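Tudor domain-containing protein 1 (Mus musculus, PDB 4B9W) acts in spermatogenesis as a piRNA-pathway scaffold that binds arginine-methylated Piwi proteins and helps silence transposable elements, here represented by its third extended Tudor domain. Local coordinates at residues V23-H35 / H142-C154. Numbering follows the deposited sequence.
Sequences VCMMYSPGEFYCH and HWTKEATARFQAC. With GOL (glycerol), chain E.
Thr148 OG1 lies 2.6 Å from a water molecule, which in turn donates a weak hydrogen bond to Tyr27 O, joining the helix 145-154 to the turn between strands 23-26 and 31-35. The strands and helix belong to the OB-like (SN-like) half of the extended Tudor fold, the helix packing against the curled sheet. Ser28 to Glu31 form a type I turn containing an ST turn: Gly30 N donates to Ser28 OG at 2.9 Å. Trp143 roofs this turn, one indole face covering Ser28 OG, Gly30 N and the proline ring. Glycine suits position 30 because a CB there would run into Trp143 NE1. The compact, puckered aliphatic ring of Pro29 presents C-H groups to the indole, its CB making a CH-pi contact 3.9 Å from the centroid of the six-membered ring of Trp143. Were Trp143 an alanine, Pro29 CB would probably lose its aromatic partner and a gap open over Ser28 OG and Gly30 N. Phe151, its CG swung away from the backbone N (chi1 -180°), reaches toward the sheet, where the flexible thioether of Met26 makes an oblique Met-aromatic contact, SD 4.3 Å from the Phe151 centroid. Met26 and Tyr27 also hydrogen-bond through their backbones to the bound peptide. The Phe151 edge makes a T-shaped contact with Phe32, the planes at 80° and Phe151 CZ 3.5 Å above the centre of the Phe32 ring.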
loop_
_atom_site.group_PDB
_atom_site.type_symbol
_atom_site.label_atom_id
_atom_site.label_comp_id
_atom_site.label_asym_id
_atom_site.label_seq_id
_atom_site.Cartn_x
_atom_site.Cartn_y
_atom_site.Cartn_z
ATOM N N VAL A 23 -8.035 -12.586 -14.935
ATOM C CA VAL A 23 -7.375 -11.993 -13.786
ATOM C C VAL A 23 -5.859 -11.955 -14.073
ATOM O O VAL A 23 -5.263 -12.985 -14.354
ATOM C CB VAL A 23 -7.713 -12.792 -12.509
ATOM C CG1 VAL A 23 -6.968 -12.234 -11.286
ATOM C CG2 VAL A 23 -9.232 -12.794 -12.281
ATOM N N CYS A 24 -5.248 -10.777 -14.047
ATOM C CA CYS A 24 -3.801 -10.664 -14.310
ATOM C C CYS A 24 -2.944 -10.483 -13.033
ATOM O O CYS A 24 -1.717 -10.671 -13.036
ATOM C CB CYS A 24 -3.534 -9.537 -15.311
ATOM S SG CYS A 24 -4.242 -7.933 -14.861
ATOM N N MET A 25 -3.565 -10.090 -11.939
ATOM C CA MET A 25 -2.819 -10.047 -10.689
ATOM C C MET A 25 -3.794 -10.253 -9.537
ATOM O O MET A 25 -4.984 -9.949 -9.653
ATOM C CB MET A 25 -2.009 -8.738 -10.581
ATOM C CG MET A 25 -1.115 -8.611 -9.340
ATOM S SD MET A 25 0.285 -9.742 -9.276
ATOM C CE MET A 25 0.590 -9.757 -7.490
ATOM N N MET A 26 -3.294 -10.845 -8.457
ATOM C CA MET A 26 -4.130 -11.288 -7.361
ATOM C C MET A 26 -3.442 -11.030 -6.033
ATOM O O MET A 26 -2.274 -11.372 -5.851
ATOM C CB MET A 26 -4.383 -12.775 -7.521
ATOM C CG MET A 26 -4.953 -13.462 -6.298
ATOM S SD MET A 26 -6.738 -13.342 -6.177
ATOM C CE MET A 26 -7.042 -15.066 -5.819
ATOM N N TYR A 27 -4.183 -10.426 -5.114
ATOM C CA TYR A 27 -3.739 -10.226 -3.752
ATOM C C TYR A 27 -4.734 -10.791 -2.769
ATOM O O TYR A 27 -4.326 -11.349 -1.755
ATOM C CB TYR A 27 -3.531 -8.742 -3.460
ATOM C CG TYR A 27 -2.463 -8.088 -4.267
ATOM C CD1 TYR A 27 -1.137 -8.131 -3.861
ATOM C CD2 TYR A 27 -2.768 -7.417 -5.449
ATOM C CE1 TYR A 27 -0.146 -7.509 -4.599
ATOM C CE2 TYR A 27 -1.783 -6.805 -6.193
ATOM C CZ TYR A 27 -0.478 -6.848 -5.763
ATOM O OH TYR A 27 0.490 -6.237 -6.514
ATOM N N SER A 28 -6.034 -10.627 -3.060
ATOM C CA SER A 28 -7.143 -11.129 -2.215
ATOM C C SER A 28 -8.470 -11.067 -2.959
ATOM O O SER A 28 -8.525 -10.580 -4.076
ATOM C CB SER A 28 -7.283 -10.322 -0.898
ATOM O OG SER A 28 -7.807 -9.022 -1.098
ATOM N N PRO A 29 -9.559 -11.526 -2.323
ATOM C CA PRO A 29 -10.888 -11.244 -2.864
ATOM C C PRO A 29 -11.273 -9.782 -2.849
ATOM O O PRO A 29 -12.235 -9.421 -3.527
ATOM C CB PRO A 29 -11.818 -12.042 -1.941
ATOM C CG PRO A 29 -10.987 -13.167 -1.470
ATOM C CD PRO A 29 -9.631 -12.542 -1.258
ATOM N N GLY A 30 -10.557 -8.952 -2.086
ATOM C CA GLY A 30 -10.828 -7.527 -2.015
ATOM C C GLY A 30 -9.905 -6.684 -2.882
ATOM O O GLY A 30 -10.025 -5.448 -2.941
ATOM N N GLU A 31 -8.991 -7.367 -3.563
ATOM C CA GLU A 31 -7.951 -6.712 -4.313
ATOM C C GLU A 31 -7.335 -7.635 -5.362
ATOM O O GLU A 31 -6.372 -8.367 -5.097
ATOM C CB GLU A 31 -6.887 -6.242 -3.337
ATOM C CG GLU A 31 -5.756 -5.458 -3.961
ATOM C CD GLU A 31 -4.674 -5.121 -2.941
ATOM O OE1 GLU A 31 -4.562 -5.800 -1.881
ATOM O OE2 GLU A 31 -3.915 -4.191 -3.210
ATOM N N PHE A 32 -7.865 -7.566 -6.566
ATOM C CA PHE A 32 -7.285 -8.288 -7.660
ATOM C C PHE A 32 -7.426 -7.466 -8.914
ATOM O O PHE A 32 -8.229 -6.541 -8.970
ATOM C CB PHE A 32 -7.919 -9.679 -7.824
ATOM C CG PHE A 32 -9.392 -9.658 -8.125
ATOM C CD1 PHE A 32 -10.314 -9.448 -7.123
ATOM C CD2 PHE A 32 -9.858 -9.853 -9.438
ATOM C CE1 PHE A 32 -11.677 -9.426 -7.400
ATOM C CE2 PHE A 32 -11.210 -9.834 -9.719
ATOM C CZ PHE A 32 -12.121 -9.634 -8.695
ATOM N N TYR A 33 -6.622 -7.800 -9.911
ATOM C CA TYR A 33 -6.536 -7.008 -11.108
ATOM C C TYR A 33 -6.953 -7.831 -12.308
ATOM O O TYR A 33 -6.596 -9.003 -12.411
ATOM C CB TYR A 33 -5.106 -6.478 -11.253
ATOM C CG TYR A 33 -4.816 -5.416 -10.237
ATOM C CD1 TYR A 33 -4.490 -5.749 -8.929
ATOM C CD2 TYR A 33 -4.926 -4.080 -10.561
ATOM C CE1 TYR A 33 -4.258 -4.771 -7.981
ATOM C CE2 TYR A 33 -4.685 -3.095 -9.616
ATOM C CZ TYR A 33 -4.358 -3.445 -8.341
ATOM O OH TYR A 33 -4.124 -2.475 -7.415
ATOM N N CYS A 34 -7.720 -7.210 -13.204
ATOM C CA CYS A 34 -8.225 -7.901 -14.384
ATOM C C CYS A 34 -7.896 -7.144 -15.648
ATOM O O CYS A 34 -7.874 -5.913 -15.659
ATOM C CB CYS A 34 -9.749 -8.056 -14.319
ATOM S SG CYS A 34 -10.386 -9.184 -13.051
ATOM N N HIS A 35 -7.636 -7.898 -16.711
ATOM C CA HIS A 35 -7.787 -7.395 -18.051
ATOM C C HIS A 35 -9.219 -7.605 -18.473
ATOM O O HIS A 35 -9.731 -8.731 -18.419
ATOM C CB HIS A 35 -6.872 -8.122 -19.004
ATOM C CG HIS A 35 -5.417 -7.860 -18.764
ATOM N ND1 HIS A 35 -4.467 -8.805 -18.962
ATOM C CD2 HIS A 35 -4.763 -6.725 -18.329
ATOM C CE1 HIS A 35 -3.262 -8.292 -18.677
ATOM N NE2 HIS A 35 -3.441 -7.012 -18.279
ATOM N N HIS A 142 -9.205 -9.604 8.104
ATOM C CA HIS A 142 -8.154 -9.771 7.118
ATOM C C HIS A 142 -8.501 -10.946 6.288
ATOM O O HIS A 142 -8.988 -11.942 6.800
ATOM C CB HIS A 142 -6.806 -10.016 7.807
ATOM C CG HIS A 142 -6.313 -8.848 8.638
ATOM N ND1 HIS A 142 -5.844 -7.709 8.086
ATOM C CD2 HIS A 142 -6.223 -8.682 10.023
ATOM C CE1 HIS A 142 -5.472 -6.855 9.063
ATOM N NE2 HIS A 142 -5.704 -7.449 10.248
ATOM N N TRP A 143 -8.257 -10.825 4.989
ATOM C CA TRP A 143 -8.382 -11.954 4.073
ATOM C C TRP A 143 -7.370 -13.027 4.397
ATOM O O TRP A 143 -6.165 -12.762 4.403
ATOM C CB TRP A 143 -8.174 -11.479 2.639
ATOM C CG TRP A 143 -9.158 -10.435 2.206
ATOM C CD1 TRP A 143 -8.912 -9.086 1.966
ATOM C CD2 TRP A 143 -10.596 -10.611 1.944
ATOM N NE1 TRP A 143 -10.058 -8.443 1.575
ATOM C CE2 TRP A 143 -11.101 -9.301 1.535
ATOM C CE3 TRP A 143 -11.476 -11.682 1.998
ATOM C CZ2 TRP A 143 -12.437 -9.099 1.205
ATOM C CZ3 TRP A 143 -12.807 -11.464 1.661
ATOM C CH2 TRP A 143 -13.275 -10.201 1.276
ATOM N N THR A 144 -7.832 -14.240 4.678
ATOM C CA THR A 144 -6.923 -15.358 4.960
ATOM C C THR A 144 -6.240 -15.845 3.675
ATOM O O THR A 144 -6.781 -15.643 2.588
ATOM C CB THR A 144 -7.676 -16.539 5.598
ATOM O OG1 THR A 144 -8.724 -16.974 4.716
ATOM C CG2 THR A 144 -8.261 -16.139 6.963
ATOM N N LYS A 145 -5.048 -16.447 3.810
ATOM C CA LYS A 145 -4.373 -17.160 2.711
ATOM C C LYS A 145 -5.292 -18.201 2.076
ATOM O O LYS A 145 -5.339 -18.348 0.856
ATOM C CB LYS A 145 -3.139 -17.914 3.216
ATOM C CG LYS A 145 -1.931 -17.079 3.547
ATOM C CD LYS A 145 -0.736 -17.969 3.893
ATOM C CE LYS A 145 -0.848 -18.605 5.271
ATOM N NZ LYS A 145 0.417 -19.273 5.670
ATOM N N GLU A 146 -5.994 -18.940 2.925
ATOM C CA GLU A 146 -6.972 -19.965 2.487
ATOM C C GLU A 146 -8.069 -19.375 1.614
ATOM O O GLU A 146 -8.370 -19.919 0.561
ATOM C CB GLU A 146 -7.608 -20.695 3.708
ATOM C CG GLU A 146 -8.110 -22.119 3.426
ATOM C CD GLU A 146 -8.952 -22.719 4.565
ATOM O OE1 GLU A 146 -9.031 -22.118 5.659
ATOM O OE2 GLU A 146 -9.556 -23.805 4.370
ATOM N N ALA A 147 -8.669 -18.258 2.048
ATOM C CA ALA A 147 -9.710 -17.585 1.243
ATOM C C ALA A 147 -9.106 -17.109 -0.077
ATOM O O ALA A 147 -9.694 -17.265 -1.158
ATOM C CB ALA A 147 -10.333 -16.430 2.004
ATOM N N THR A 148 -7.899 -16.568 -0.006
ATOM C CA THR A 148 -7.245 -16.062 -1.218
ATOM C C THR A 148 -6.837 -17.195 -2.177
ATOM O O THR A 148 -7.073 -17.103 -3.386
ATOM C CB THR A 148 -6.079 -15.115 -0.855
ATOM O OG1 THR A 148 -6.606 -13.990 -0.127
ATOM C CG2 THR A 148 -5.376 -14.618 -2.103
ATOM N N ALA A 149 -6.271 -18.274 -1.652
ATOM C CA ALA A 149 -5.884 -19.409 -2.495
ATOM C C ALA A 149 -7.103 -20.141 -3.099
ATOM O O ALA A 149 -7.054 -20.651 -4.245
ATOM C CB ALA A 149 -4.982 -20.366 -1.725
ATOM N N ARG A 150 -8.208 -20.180 -2.368
ATOM C CA ARG A 150 -9.417 -20.761 -2.935
ATOM C C ARG A 150 -9.912 -19.904 -4.105
ATOM O O ARG A 150 -10.224 -20.427 -5.170
ATOM C CB ARG A 150 -10.512 -20.963 -1.873
ATOM C CG ARG A 150 -11.808 -21.569 -2.419
ATOM C CD ARG A 150 -11.577 -22.749 -3.370
ATOM N NE ARG A 150 -11.289 -24.011 -2.682
ATOM C CZ ARG A 150 -10.411 -24.949 -3.079
ATOM N NH1 ARG A 150 -9.623 -24.823 -4.165
ATOM N NH2 ARG A 150 -10.291 -26.038 -2.355
ATOM N N PHE A 151 -9.948 -18.584 -3.905
ATOM C CA PHE A 151 -10.322 -17.629 -4.938
ATOM C C PHE A 151 -9.462 -17.834 -6.188
ATOM O O PHE A 151 -10.006 -17.953 -7.277
ATOM C CB PHE A 151 -10.233 -16.178 -4.366
ATOM C CG PHE A 151 -10.600 -15.068 -5.337
ATOM C CD1 PHE A 151 -11.615 -15.211 -6.277
ATOM C CD2 PHE A 151 -9.964 -13.832 -5.240
ATOM C CE1 PHE A 151 -11.943 -14.168 -7.135
ATOM C CE2 PHE A 151 -10.282 -12.793 -6.096
ATOM C CZ PHE A 151 -11.285 -12.962 -7.045
ATOM N N GLN A 152 -8.138 -17.891 -6.006
ATOM C CA GLN A 152 -7.160 -18.082 -7.084
ATOM C C GLN A 152 -7.443 -19.370 -7.887
ATOM O O GLN A 152 -7.426 -19.363 -9.123
ATOM C CB GLN A 152 -5.744 -18.092 -6.474
ATOM C CG GLN A 152 -4.622 -18.591 -7.348
ATOM C CD GLN A 152 -4.390 -17.712 -8.540
ATOM O OE1 GLN A 152 -4.699 -16.513 -8.512
ATOM N NE2 GLN A 152 -3.818 -18.281 -9.591
ATOM N N ALA A 153 -7.740 -20.453 -7.173
ATOM C CA ALA A 153 -8.102 -21.727 -7.789
ATOM C C ALA A 153 -9.435 -21.630 -8.580
ATOM O O ALA A 153 -9.634 -22.374 -9.553
ATOM C CB ALA A 153 -8.142 -22.856 -6.733
ATOM N N CYS A 154 -10.318 -20.699 -8.204
ATOM C CA CYS A 154 -11.528 -20.408 -9.031
ATOM C C CYS A 154 -11.273 -19.607 -10.301
ATOM O O CYS A 154 -12.128 -19.582 -11.166
ATOM C CB CYS A 154 -12.578 -19.609 -8.259
ATOM S SG CYS A 154 -13.207 -20.410 -6.787
HETATM C C1 GOL E . -0.903 -13.810 -10.407
HETATM O O1 GOL E . -1.743 -13.525 -9.297
HETATM C C2 GOL E . -1.569 -14.647 -11.495
HETATM O O2 GOL E . -2.092 -13.741 -12.461
HETATM C C3 GOL E . -2.699 -15.514 -10.952
HETATM O O3 GOL E . -3.869 -14.718 -10.736
HETATM O O HOH W 1 -4.648 -12.994 1.223
#